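Local structure of paenibacillus xanthan lyase (Paenibacillus, 6F2P) at residues S452-G458 and G470-H474; K478-K483 and S498-D504. The protein cleaves the bacterial polysaccharide xanthan as a family 8 polysaccharide lyase, probably by beta-elimination at the uronic acid of its side chains. All coordinates share one frame; numbering follows the deposited sequence.

Interaction 1: residues S452-G458 and G470-H474; sequences SDKSWAG and GMELH
Ala457 and Met471 face each other as an antiparallel non-hydrogen-bonded pair with CA atoms 4.5 Å apart, and Gly458 and Gly470 follow as a hydrogen-bonded pair, each N-H going to the other's carbonyl. Glu472 N adds one more backbone bond, 3.0 Å to Trp456 O; the residues before Trp456 run as loop, where side chains and water make the links. The Trp456 ring turns its edge to the backbone, CZ3 lying 3.4 Å from Gly470 O, which sits near the ring plane. Glycine suits position 470, because a beta carbon there would run into CZ3. At its polar end Trp456 NE1 bonds to Phe661 O.

Lys454 bends at its second torsion (chi2 -62°), which lays CD 3.7 Å from the carboxylate carbon CD of Glu472. Lys454 NZ and Glu472 OE2, 3.8 Å apart, make a long salt bridge. Lys454 CG rests against His474 CB. His474 ND1 gives a nearly straight bond of 2.6 Å to Asp453 OD1. The acceptor lies in the ring plane, but the histidine meets the syn side of OD1 30° out of the carboxylate plane. Ser452 OG receives Lys454 N in an ST turn and shares one water with Glu472 O. A second water joins Asp453 N to His474 O, and a third joins Trp456 N to Glu472 OE1.

This is the open end of the hairpin of strands 457-462 and 466-474, at the edge of the super-sandwich sheet. Regular pairing stops at Trp456; beyond it the attachment depends on polar groups, three waters and probably the charge of Lys454.

Interaction 2: residues K478-K483 and S498-D504; sequences KSLTAK and SGIASTD
Asp504 OD2 is gripped by two hydroxyls, Ser479 OG and Ser502 OG, which both donate to it from the same face of the carboxylate; Ser479 OG stands 2.7 Å away, well above the plane (59° out of it). Leu480 N adds a weak bond to OD2. Asp504 OD1 uses its syn lone pair for Ser479 N at 2.9 Å, so aspartate, with two acceptors side by side, suits the place.

Ser479 OG lies between its own backbone N and carbonyl carbon (chi1 66°), where it can also accept Thr503 N at 2.7 Å, in a nearly linear bond, and Thr503 OG1 at 3.1 Å. Ser502 OG in turn accepts Asp504 N, closing an ST turn. An alanine in place of Asp504 would probably leave Ser479 N and the two serine hydroxyl protons without the carboxylate that receives them, though Thr503 and the backbone N of residue 504 could still donate to the serine oxygens.

Farther along, the chains pair as antiparallel strands. Thr481 with Ala501 and Lys483 with Ser498 are hydrogen-bonded pairs, bonded in both directions. The register slips by one between them at a beta bulge. Gly499, with its positive phi of 65°, takes the first place of a G1 bulge, it and Ile500 both facing Gly613 of strand 613-621. Ala482 CB packs on Ile500 CG1 at 4.0 Å, small against branched.

This hairpin of strands 481-488 and 493-501 is flanked in its sheet by strand 466-474 on one side and strand 613-621 on the other; Leu441 of strand 439-441 and Thr508 of strand 508-516, from a second sheet, pack against Leu480 and Ser502.

In the fold
Interactions 1 and 2 are successive beta hairpins of one antiparallel sheet in the family 8 super-sandwich region, their centres about 12 Å apart. Strands 466-474 and 481-488 are neighbours, and the seam between them joins the two contacts: Leu473 N lies 2.7 Å from Ala482 O, and Leu473 O lies 2.7 Å from Thr481 OG1, both probable hydrogen bonds. Side chains continue the link, with Glu472 OE2 3.6 Å from Lys483 CE and His474 NE2 weakly bonded to Lys478 O. Interaction 1 lies at the outermost strand, 457-462, and interaction 2 further in. No residue of either contact is among the calcium ligands.

Interaction 1: residues S452-G458 and G470-H474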
loop_
_atom_site.group_PDB
_atom_site.type_symbol
_atom_site.label_atom_id
_atom_site.label_comp_id
_atom_site.label_asym_id
_atom_site.label_seq_id
_atom_site.Cartn_x
_atom_site.Cartn_y
_atom_site.Cartn_z
ATOM N N SER A 452 -9.758 4.397 -9.590
ATOM C CA SER A 452 -9.425 5.713 -10.135
ATOM C C SER A 452 -8.356 5.550 -11.198
ATOM O O SER A 452 -7.847 4.447 -11.420
ATOM C CB SER A 452 -8.922 6.665 -9.042
ATOM O OG SER A 452 -7.590 6.362 -8.642
ATOM N N ASP A 453 -8.014 6.645 -11.860
ATOM C CA ASP A 453 -6.885 6.627 -12.776
ATOM C C ASP A 453 -5.627 7.170 -12.076
ATOM O O ASP A 453 -4.655 7.564 -12.734
ATOM C CB ASP A 453 -7.213 7.415 -14.047
ATOM C CG ASP A 453 -7.506 8.883 -13.771
ATOM O OD1 ASP A 453 -7.691 9.269 -12.595
ATOM O OD2 ASP A 453 -7.556 9.660 -14.743
ATOM N N LYS A 454 -5.658 7.189 -10.739
ATOM C CA LYS A 454 -4.526 7.666 -9.934
ATOM C C LYS A 454 -3.918 6.547 -9.089
ATOM O O LYS A 454 -4.623 5.843 -8.369
ATOM C CB LYS A 454 -4.943 8.827 -9.018
ATOM C CG LYS A 454 -5.573 10.022 -9.718
ATOM C CD LYS A 454 -4.634 10.693 -10.696
ATOM C CE LYS A 454 -5.265 11.950 -11.282
ATOM N NZ LYS A 454 -4.385 12.605 -12.304
ATOM N N SER A 455 -2.601 6.400 -9.167
ATOM C CA SER A 455 -1.893 5.338 -8.464
ATOM C C SER A 455 -1.347 5.778 -7.108
ATOM O O SER A 455 -0.959 4.942 -6.290
ATOM C CB SER A 455 -0.736 4.838 -9.320
ATOM O OG SER A 455 0.108 5.920 -9.678
ATOM N N TRP A 456 -1.302 7.087 -6.880
ATOM C CA TRP A 456 -0.733 7.621 -5.651
ATOM C C TRP A 456 -1.722 7.440 -4.511
ATOM O O TRP A 456 -2.538 8.314 -4.228
ATOM C CB TRP A 456 -0.400 9.106 -5.816
ATOM C CG TRP A 456 0.782 9.641 -5.020
ATOM C CD1 TRP A 456 1.870 10.290 -5.532
ATOM C CD2 TRP A 456 0.980 9.601 -3.588
ATOM N NE1 TRP A 456 2.733 10.650 -4.523
ATOM C CE2 TRP A 456 2.214 10.242 -3.321
ATOM C CE3 TRP A 456 0.240 9.090 -2.515
ATOM C CZ2 TRP A 456 2.726 10.383 -2.028
ATOM C CZ3 TRP A 456 0.749 9.229 -1.226
ATOM C CH2 TRP A 456 1.984 9.873 -0.994
ATOM N N ALA A 457 -1.650 6.292 -3.858
ATOM C CA ALA A 457 -2.371 6.090 -2.616
ATOM C C ALA A 457 -1.515 5.202 -1.728
ATOM O O ALA A 457 -1.056 4.144 -2.150
ATOM C CB ALA A 457 -3.716 5.456 -2.874
ATOM N N GLY A 458 -1.284 5.642 -0.501
ATOM C CA GLY A 458 -0.484 4.874 0.426
ATOM C C GLY A 458 0.204 5.797 1.407
ATOM O O GLY A 458 -0.315 6.872 1.725
ATOM N N GLY A 470 -1.293 9.499 2.053
ATOM C CA GLY A 470 -1.790 10.406 1.051
ATOM C C GLY A 470 -2.604 9.706 -0.008
ATOM O O GLY A 470 -2.444 8.506 -0.262
ATOM N N MET A 471 -3.477 10.484 -0.638
ATOM C CA MET A 471 -4.302 10.004 -1.726
ATOM C C MET A 471 -4.487 11.114 -2.738
ATOM O O MET A 471 -4.939 12.207 -2.391
ATOM C CB MET A 471 -5.668 9.596 -1.180
ATOM C CG MET A 471 -6.687 9.237 -2.232
ATOM S SD MET A 471 -8.239 8.714 -1.477
ATOM C CE MET A 471 -9.244 8.483 -2.948
ATOM N N GLU A 472 -4.125 10.850 -3.986
ATOM C CA GLU A 472 -4.570 11.713 -5.068
ATOM C C GLU A 472 -5.970 11.268 -5.490
ATOM O O GLU A 472 -6.147 10.267 -6.190
ATOM C CB GLU A 472 -3.608 11.687 -6.252
ATOM C CG GLU A 472 -3.982 12.682 -7.340
ATOM C CD GLU A 472 -2.870 12.892 -8.350
ATOM O OE1 GLU A 472 -1.975 12.025 -8.438
ATOM O OE2 GLU A 472 -2.890 13.925 -9.055
ATOM N N LEU A 473 -6.970 12.002 -5.024
ATOM C CA LEU A 473 -8.344 11.708 -5.365
ATOM C C LEU A 473 -8.628 12.078 -6.808
ATOM O O LEU A 473 -8.183 13.115 -7.288
ATOM C CB LEU A 473 -9.281 12.493 -4.450
ATOM C CG LEU A 473 -10.753 12.468 -4.864
ATOM C CD1 LEU A 473 -11.298 11.046 -4.807
ATOM C CD2 LEU A 473 -11.584 13.394 -3.986
ATOM N N HIS A 474 -9.349 11.214 -7.505
ATOM C CA HIS A 474 -9.999 11.593 -8.748
ATOM C C HIS A 474 -11.311 10.837 -8.843
ATOM O O HIS A 474 -11.333 9.682 -9.273
ATOM C CB HIS A 474 -9.142 11.263 -9.961
ATOM C CG HIS A 474 -9.770 11.689 -11.254
ATOM N ND1 HIS A 474 -9.372 11.186 -12.476
ATOM C CD2 HIS A 474 -10.765 12.566 -11.511
ATOM C CE1 HIS A 474 -10.101 11.738 -13.430
ATOM N NE2 HIS A 474 -10.957 12.577 -12.874
HETATM O O HOH W 1 -7.219 7.461 -6.016
HETATM O O HOH W 2 -10.385 8.350 -11.660
HETATM O O HOH W 3 -1.371 9.240 -8.858
#

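Interaction 2: residues K478-K483 and S498-D504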
loop_
_atom_site.group_PDB
_atom_site.type_symbol
_atom_site.label_atom_id
_atom_site.label_comp_id
_atom_site.label_asym_id
_atom_site.label_seq_id
_atom_site.Cartn_x
_atom_site.Cartn_y
_atom_site.Cartn_z
ATOM N N LYS A 478 -16.199 11.972 -12.698
ATOM C CA LYS A 478 -16.144 13.402 -12.441
ATOM C C LYS A 478 -14.785 13.971 -12.825
ATOM O O LYS A 478 -13.830 13.225 -13.056
ATOM C CB LYS A 478 -16.444 13.688 -10.973
ATOM C CG LYS A 478 -17.749 13.062 -10.456
ATOM C CD LYS A 478 -18.964 13.561 -11.196
ATOM C CE LYS A 478 -20.247 13.173 -10.451
ATOM N NZ LYS A 478 -21.488 13.483 -11.243
ATOM N N SER A 479 -14.693 15.293 -12.918
ATOM C CA SER A 479 -13.402 15.910 -13.181
ATOM C C SER A 479 -12.683 16.104 -11.853
ATOM O O SER A 479 -11.450 16.191 -11.813
ATOM C CB SER A 479 -13.557 17.251 -13.891
ATOM O OG SER A 479 -14.198 18.199 -13.053
ATOM N N LEU A 480 -13.473 16.164 -10.779
ATOM C CA LEU A 480 -12.976 16.459 -9.441
ATOM C C LEU A 480 -11.708 15.697 -9.139
ATOM O O LEU A 480 -11.619 14.493 -9.373
ATOM C CB LEU A 480 -14.029 16.150 -8.366
ATOM C CG LEU A 480 -13.529 16.388 -6.933
ATOM C CD1 LEU A 480 -13.056 17.827 -6.739
ATOM C CD2 LEU A 480 -14.566 16.029 -5.878
ATOM N N THR A 481 -10.714 16.419 -8.640
ATOM C CA THR A 481 -9.457 15.807 -8.258
ATOM C C THR A 481 -8.871 16.580 -7.084
ATOM O O THR A 481 -9.160 17.766 -6.903
ATOM C CB THR A 481 -8.486 15.774 -9.449
ATOM O OG1 THR A 481 -7.424 14.851 -9.186
ATOM C CG2 THR A 481 -7.932 17.162 -9.726
ATOM N N ALA A 482 -8.074 15.907 -6.264
ATOM C CA ALA A 482 -7.505 16.550 -5.087
ATOM C C ALA A 482 -6.320 15.781 -4.530
ATOM O O ALA A 482 -6.201 14.570 -4.732
ATOM C CB ALA A 482 -8.560 16.698 -4.023
ATOM N N LYS A 483 -5.444 16.495 -3.827
ATOM C CA LYS A 483 -4.364 15.856 -3.084
ATOM C C LYS A 483 -4.599 15.995 -1.581
ATOM O O LYS A 483 -4.505 17.087 -1.002
ATOM C CB LYS A 483 -3.001 16.397 -3.510
ATOM C CG LYS A 483 -2.575 15.874 -4.863
ATOM C CD LYS A 483 -1.606 16.802 -5.572
ATOM C CE LYS A 483 -1.219 16.222 -6.924
ATOM N NZ LYS A 483 -0.189 17.028 -7.628
ATOM N N SER A 498 -4.839 20.118 -1.083
ATOM C CA SER A 498 -4.493 21.152 -2.036
ATOM C C SER A 498 -4.646 20.544 -3.413
ATOM O O SER A 498 -4.912 19.347 -3.540
ATOM C CB SER A 498 -3.044 21.575 -1.854
ATOM O OG SER A 498 -2.193 20.535 -2.299
ATOM N N GLY A 499 -4.460 21.363 -4.442
ATOM C CA GLY A 499 -4.662 20.923 -5.810
ATOM C C GLY A 499 -6.107 20.555 -6.089
ATOM O O GLY A 499 -6.389 19.830 -7.034
ATOM N N ILE A 500 -7.023 21.050 -5.261
ATOM C CA ILE A 500 -8.435 20.729 -5.405
ATOM C C ILE A 500 -9.013 21.446 -6.612
ATOM O O ILE A 500 -9.165 22.662 -6.597
ATOM C CB ILE A 500 -9.245 21.119 -4.158
ATOM C CG1 ILE A 500 -8.633 20.492 -2.905
ATOM C CG2 ILE A 500 -10.689 20.668 -4.315
ATOM C CD1 ILE A 500 -9.284 20.934 -1.619
ATOM N N ALA A 501 -9.327 20.679 -7.652
ATOM C CA ALA A 501 -9.765 21.235 -8.926
ATOM C C ALA A 501 -10.949 20.469 -9.542
ATOM O O ALA A 501 -11.007 19.234 -9.511
ATOM C CB ALA A 501 -8.596 21.284 -9.899
ATOM N N SER A 502 -11.888 21.214 -10.109
ATOM C CA SER A 502 -13.061 20.613 -10.718
ATOM C C SER A 502 -13.626 21.509 -11.811
ATOM O O SER A 502 -13.513 22.731 -11.743
ATOM C CB SER A 502 -14.130 20.347 -9.653
ATOM O OG SER A 502 -15.378 20.073 -10.257
ATOM N N THR A 503 -14.227 20.892 -12.821
ATOM C CA THR A 503 -14.967 21.629 -13.834
ATOM C C THR A 503 -16.383 21.080 -13.945
ATOM O O THR A 503 -16.997 21.153 -15.006
ATOM C CB THR A 503 -14.292 21.543 -15.208
ATOM O OG1 THR A 503 -13.938 20.183 -15.485
ATOM C CG2 THR A 503 -13.044 22.405 -15.241
ATOM N N ASP A 504 -16.899 20.547 -12.839
ATOM C CA ASP A 504 -18.182 19.838 -12.845
ATOM C C ASP A 504 -19.366 20.766 -12.581
ATOM O O ASP A 504 -20.514 20.323 -12.566
ATOM C CB ASP A 504 -18.189 18.703 -11.806
ATOM C CG ASP A 504 -17.065 17.708 -12.008
ATOM O OD1 ASP A 504 -17.122 16.940 -12.988
ATOM O OD2 ASP A 504 -16.126 17.677 -11.183
#